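Local structure of lipoate-protein ligase, putative (Streptococcus pneumoniae, 1VQZ) at residues E30-I43 / Q148-C160. The protein is a putative lipoate-protein ligase of the lipoyl protein ligase A/B family, whose catalytic domain belongs to a clan with the class II tRNA synthetases. Numbering follows the deposited sequence.
Sequences EEYAFKHLLDEDQI and QAYINGRIMHHGC. With EDO (1,2-ethanediol), chain N; EDO (1,2-ethanediol), chain L.
Phe-34, on the last turns of helix 23-36, pushes its ring edge-first against the beta hairpin of strands 141-151 and 154-162, so that the helix packs on the sheet of the alpha/beta catalytic domain. With CG anti to the backbone N (chi1 -177°), the ring slips between two aliphatic groups. Ile-151 sets CD1 over one face, 4.2 Å from the ring centroid, and Met-156 sets CB over the opposite face, 3.7 Å from the same centroid. A large, flat, apolar ring suits this buried slot. The hairpin is closed by a type II turn from Ile-151 to Arg-154, where Gly-153 readily takes the positive phi.

Met-156, present as selenomethionine, can be followed outward. Its CB makes the CH-pi contact, and the chain stays extended until chi3. There SE meets Glu-30 CD at 3.7 Å and lies obliquely off the Phe-34 ring, a Met-aromatic contact. The bend at chi3 (62°) brings CE back to Phe-34 CD2, 3.9 Å away, and also over a face of the His-158 ring. A flexible unbranched chain can serve all these neighbours. Beyond it, His-158 ND1 donates to Glu-30 OE2 at 2.8 Å, in the plane of its own ring but from above the carboxylate plane. Thr-97 also bonds OE2, and Ser-82 pairs with His-158 NE2, which pins the ring at both nitrogens.

At the hairpin turn, Arg-154 reaches past Phe-34 into the loop after the helix. A long side chain with several N-H groups suits a place lined by backbone carbonyls: Leu-37 O receives weak bonds from NH1 and NH2. Leu-38 CD2 covers one guanidinium face, 3.5 Å from NE, while Arg-154 NH2 donates to Glu-40 O at 2.7 Å, the nitrogen lying 31° out of the carbonyl plane.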
# COMPACT_ATOMS: atom_id res chain seq x y z
N GLU A 30 -0.93 -3.48 -12.35
CA GLU A 30 -0.81 -4.33 -11.16
C GLU A 30 -2.19 -4.77 -10.69
O GLU A 30 -2.40 -5.96 -10.36
CB GLU A 30 -0.05 -3.61 -10.03
CG GLU A 30 0.17 -4.45 -8.76
CD GLU A 30 0.69 -3.62 -7.62
OE1 GLU A 30 0.07 -2.58 -7.35
OE2 GLU A 30 1.71 -4.01 -7.01
N GLU A 31 -3.14 -3.83 -10.65
CA GLU A 31 -4.50 -4.19 -10.25
C GLU A 31 -5.14 -5.21 -11.20
O GLU A 31 -5.92 -6.13 -10.78
CB GLU A 31 -5.39 -2.95 -10.17
CG GLU A 31 -6.74 -3.25 -9.52
CD GLU A 31 -7.69 -2.06 -9.50
OE1 GLU A 31 -7.92 -1.39 -10.54
OE2 GLU A 31 -8.23 -1.82 -8.43
N TYR A 32 -4.87 -5.03 -12.48
CA TYR A 32 -5.36 -5.95 -13.50
C TYR A 32 -4.84 -7.38 -13.28
O TYR A 32 -5.60 -8.34 -13.34
CB TYR A 32 -5.00 -5.46 -14.89
CG TYR A 32 -5.77 -6.18 -15.96
CD1 TYR A 32 -7.09 -5.81 -16.26
CD2 TYR A 32 -5.20 -7.22 -16.67
CE1 TYR A 32 -7.85 -6.49 -17.23
CE2 TYR A 32 -5.95 -7.91 -17.67
CZ TYR A 32 -7.28 -7.54 -17.94
OH TYR A 32 -7.99 -8.19 -18.90
N ALA A 33 -3.55 -7.53 -12.99
CA ALA A 33 -3.01 -8.81 -12.65
C ALA A 33 -3.68 -9.37 -11.38
O ALA A 33 -4.12 -10.53 -11.37
CB ALA A 33 -1.48 -8.72 -12.53
N PHE A 34 -3.79 -8.56 -10.32
CA PHE A 34 -4.37 -8.99 -9.05
C PHE A 34 -5.82 -9.43 -9.23
O PHE A 34 -6.22 -10.55 -8.83
CB PHE A 34 -4.32 -7.81 -8.10
CG PHE A 34 -4.82 -8.08 -6.70
CD1 PHE A 34 -4.69 -9.36 -6.10
CD2 PHE A 34 -5.29 -7.01 -5.92
CE1 PHE A 34 -5.09 -9.57 -4.76
CE2 PHE A 34 -5.69 -7.22 -4.60
CZ PHE A 34 -5.59 -8.51 -4.03
N LYS A 35 -6.62 -8.60 -9.90
CA LYS A 35 -8.10 -8.80 -9.94
C LYS A 35 -8.69 -9.47 -11.18
O LYS A 35 -9.76 -10.03 -11.14
CB LYS A 35 -8.80 -7.46 -9.69
CG LYS A 35 -8.48 -6.86 -8.36
CD LYS A 35 -9.20 -5.52 -8.16
CE LYS A 35 -8.93 -4.95 -6.75
NZ LYS A 35 -9.51 -3.54 -6.58
N HIS A 36 -7.95 -9.43 -12.26
CA HIS A 36 -8.47 -9.84 -13.57
C HIS A 36 -7.80 -11.07 -14.18
O HIS A 36 -8.41 -11.71 -15.00
CB HIS A 36 -8.32 -8.68 -14.56
CG HIS A 36 -9.24 -7.54 -14.30
ND1 HIS A 36 -10.40 -7.36 -15.02
CD2 HIS A 36 -9.16 -6.51 -13.43
CE1 HIS A 36 -11.01 -6.26 -14.58
NE2 HIS A 36 -10.27 -5.73 -13.63
N LEU A 37 -6.56 -11.39 -13.80
CA LEU A 37 -5.88 -12.59 -14.33
C LEU A 37 -6.11 -13.79 -13.41
O LEU A 37 -5.16 -14.44 -12.93
CB LEU A 37 -4.38 -12.38 -14.57
CG LEU A 37 -3.94 -11.32 -15.60
CD1 LEU A 37 -2.44 -11.37 -15.77
CD2 LEU A 37 -4.59 -11.49 -16.95
N LEU A 38 -7.38 -14.11 -13.24
CA LEU A 38 -7.86 -15.14 -12.31
C LEU A 38 -7.57 -16.60 -12.73
O LEU A 38 -7.74 -17.51 -11.92
CB LEU A 38 -9.37 -14.95 -12.08
CG LEU A 38 -9.71 -13.57 -11.51
CD1 LEU A 38 -11.21 -13.44 -11.21
CD2 LEU A 38 -8.86 -13.29 -10.24
N ASP A 39 -7.17 -16.84 -13.97
CA ASP A 39 -6.73 -18.16 -14.41
C ASP A 39 -5.23 -18.43 -14.13
O ASP A 39 -4.73 -19.49 -14.46
CB ASP A 39 -6.93 -18.35 -15.93
CG ASP A 39 -8.40 -18.46 -16.35
OD1 ASP A 39 -9.25 -18.83 -15.52
OD2 ASP A 39 -8.68 -18.19 -17.54
N GLU A 40 -4.52 -17.47 -13.59
CA GLU A 40 -3.13 -17.62 -13.21
C GLU A 40 -3.09 -17.59 -11.69
O GLU A 40 -3.43 -16.57 -11.10
CB GLU A 40 -2.30 -16.45 -13.74
CG GLU A 40 -2.58 -16.09 -15.19
CD GLU A 40 -2.31 -17.23 -16.15
OE1 GLU A 40 -1.46 -18.11 -15.86
OE2 GLU A 40 -2.97 -17.24 -17.20
N ASP A 41 -2.69 -18.68 -11.08
CA ASP A 41 -2.68 -18.80 -9.62
C ASP A 41 -1.59 -18.03 -8.88
O ASP A 41 -1.74 -17.72 -7.70
CB ASP A 41 -2.51 -20.26 -9.25
CG ASP A 41 -3.72 -21.10 -9.65
OD1 ASP A 41 -4.84 -20.57 -9.69
OD2 ASP A 41 -3.53 -22.30 -9.88
N GLN A 42 -0.47 -17.78 -9.55
CA GLN A 42 0.66 -17.04 -8.97
C GLN A 42 1.26 -16.14 -10.01
O GLN A 42 1.61 -16.60 -11.12
CB GLN A 42 1.80 -17.98 -8.53
CG GLN A 42 1.58 -18.69 -7.25
CD GLN A 42 0.76 -19.94 -7.41
OE1 GLN A 42 0.85 -20.62 -8.44
NE2 GLN A 42 -0.07 -20.23 -6.41
N ILE A 43 1.46 -14.89 -9.63
CA ILE A 43 1.97 -13.85 -10.54
C ILE A 43 3.01 -13.01 -9.84
O ILE A 43 2.83 -12.60 -8.69
CB ILE A 43 0.84 -12.91 -11.14
CG1 ILE A 43 -0.26 -13.71 -11.84
CG2 ILE A 43 1.48 -11.91 -12.11
CD1 ILE A 43 -1.48 -12.91 -12.24
N GLN A 148 0.19 -5.96 2.30
CA GLN A 148 -0.70 -7.00 1.84
C GLN A 148 -2.09 -6.40 1.55
O GLN A 148 -2.59 -5.51 2.28
CB GLN A 148 -0.74 -8.08 2.92
CG GLN A 148 -1.53 -9.32 2.54
CD GLN A 148 -1.51 -10.42 3.62
OE1 GLN A 148 -0.53 -10.55 4.38
NE2 GLN A 148 -2.59 -11.19 3.68
N ALA A 149 -2.70 -6.89 0.48
CA ALA A 149 -4.11 -6.65 0.17
C ALA A 149 -4.79 -7.99 -0.08
O ALA A 149 -4.19 -8.91 -0.57
CB ALA A 149 -4.27 -5.73 -1.06
N TYR A 150 -6.07 -8.07 0.25
CA TYR A 150 -6.81 -9.32 0.13
C TYR A 150 -8.14 -9.03 -0.45
O TYR A 150 -8.89 -8.22 0.08
CB TYR A 150 -7.00 -9.97 1.49
CG TYR A 150 -7.86 -11.19 1.45
CD1 TYR A 150 -7.33 -12.39 1.05
CD2 TYR A 150 -9.21 -11.13 1.78
CE1 TYR A 150 -8.10 -13.55 1.00
CE2 TYR A 150 -10.01 -12.31 1.74
CZ TYR A 150 -9.43 -13.51 1.34
OH TYR A 150 -10.14 -14.69 1.29
N ILE A 151 -8.42 -9.66 -1.58
CA ILE A 151 -9.78 -9.79 -2.08
C ILE A 151 -10.19 -11.25 -1.88
O ILE A 151 -9.38 -12.07 -1.38
CB ILE A 151 -9.87 -9.45 -3.56
CG1 ILE A 151 -9.20 -10.57 -4.39
CG2 ILE A 151 -9.34 -8.03 -3.78
CD1 ILE A 151 -8.94 -10.21 -5.93
N ASN A 152 -11.42 -11.61 -2.27
CA ASN A 152 -11.88 -13.00 -2.02
C ASN A 152 -11.02 -13.95 -2.83
O ASN A 152 -10.78 -13.79 -4.03
CB ASN A 152 -13.40 -13.23 -2.25
N GLY A 153 -10.45 -14.88 -2.09
CA GLY A 153 -9.69 -15.98 -2.63
C GLY A 153 -8.36 -15.59 -3.23
O GLY A 153 -7.75 -16.44 -3.83
N ARG A 154 -7.94 -14.34 -3.09
CA ARG A 154 -6.70 -13.86 -3.71
C ARG A 154 -5.93 -12.81 -2.89
O ARG A 154 -6.48 -11.79 -2.37
CB ARG A 154 -7.02 -13.36 -5.13
CG ARG A 154 -5.84 -13.04 -5.94
CD ARG A 154 -6.18 -12.68 -7.41
NE ARG A 154 -6.05 -13.85 -8.19
CZ ARG A 154 -5.30 -14.06 -9.26
NH1 ARG A 154 -4.62 -13.14 -9.91
NH2 ARG A 154 -5.30 -15.29 -9.72
N ILE A 155 -4.63 -13.06 -2.78
CA ILE A 155 -3.73 -12.31 -1.92
C ILE A 155 -2.68 -11.59 -2.73
O ILE A 155 -2.10 -12.19 -3.64
CB ILE A 155 -2.99 -13.28 -0.99
CG1 ILE A 155 -4.01 -14.05 -0.12
CG2 ILE A 155 -1.94 -12.53 -0.13
CD1 ILE A 155 -3.48 -15.25 0.56
N MSE A 156 -2.44 -10.31 -2.42
CA MSE A 156 -1.31 -9.59 -2.99
C MSE A 156 -0.42 -9.05 -1.89
O MSE A 156 -0.87 -8.39 -0.98
CB MSE A 156 -1.77 -8.45 -3.90
CG MSE A 156 -0.61 -7.69 -4.51
SE MSE A 156 -1.16 -6.24 -5.76
CE MSE A 156 -2.19 -5.12 -4.41
N HIS A 157 0.86 -9.37 -2.02
CA HIS A 157 1.92 -8.72 -1.26
C HIS A 157 2.68 -7.81 -2.23
O HIS A 157 3.15 -8.27 -3.25
CB HIS A 157 2.91 -9.73 -0.72
CG HIS A 157 2.36 -10.58 0.37
ND1 HIS A 157 2.52 -10.27 1.71
CD2 HIS A 157 1.61 -11.71 0.34
CE1 HIS A 157 1.91 -11.18 2.45
NE2 HIS A 157 1.36 -12.07 1.64
N HIS A 158 2.79 -6.53 -1.92
CA HIS A 158 3.55 -5.64 -2.79
C HIS A 158 4.33 -4.63 -1.99
O HIS A 158 4.05 -4.39 -0.80
CB HIS A 158 2.70 -5.02 -3.92
CG HIS A 158 1.66 -4.04 -3.48
ND1 HIS A 158 0.96 -3.25 -4.37
CD2 HIS A 158 1.20 -3.72 -2.24
CE1 HIS A 158 0.10 -2.50 -3.70
NE2 HIS A 158 0.26 -2.74 -2.40
N GLY A 159 5.34 -4.07 -2.61
CA GLY A 159 6.16 -3.13 -1.87
C GLY A 159 7.28 -2.57 -2.66
O GLY A 159 7.32 -2.75 -3.87
N CYS A 160 8.20 -1.89 -1.95
CA CYS A 160 9.28 -1.06 -2.52
C CYS A 160 10.65 -1.57 -2.03
O CYS A 160 10.86 -1.79 -0.84
CB CYS A 160 9.12 0.40 -2.00
SG CYS A 160 7.58 1.16 -2.51
C1 EDO N . -11.31 -3.34 -12.06
O1 EDO N . -10.54 -4.21 -11.25
C2 EDO N . -10.51 -2.05 -12.20
O2 EDO N . -10.57 -1.28 -11.01
C1 EDO L . 2.05 1.26 -5.34
O1 EDO L . 3.19 1.21 -4.51
C2 EDO L . 1.54 -0.16 -5.38
O2 EDO L . 0.61 -0.32 -6.44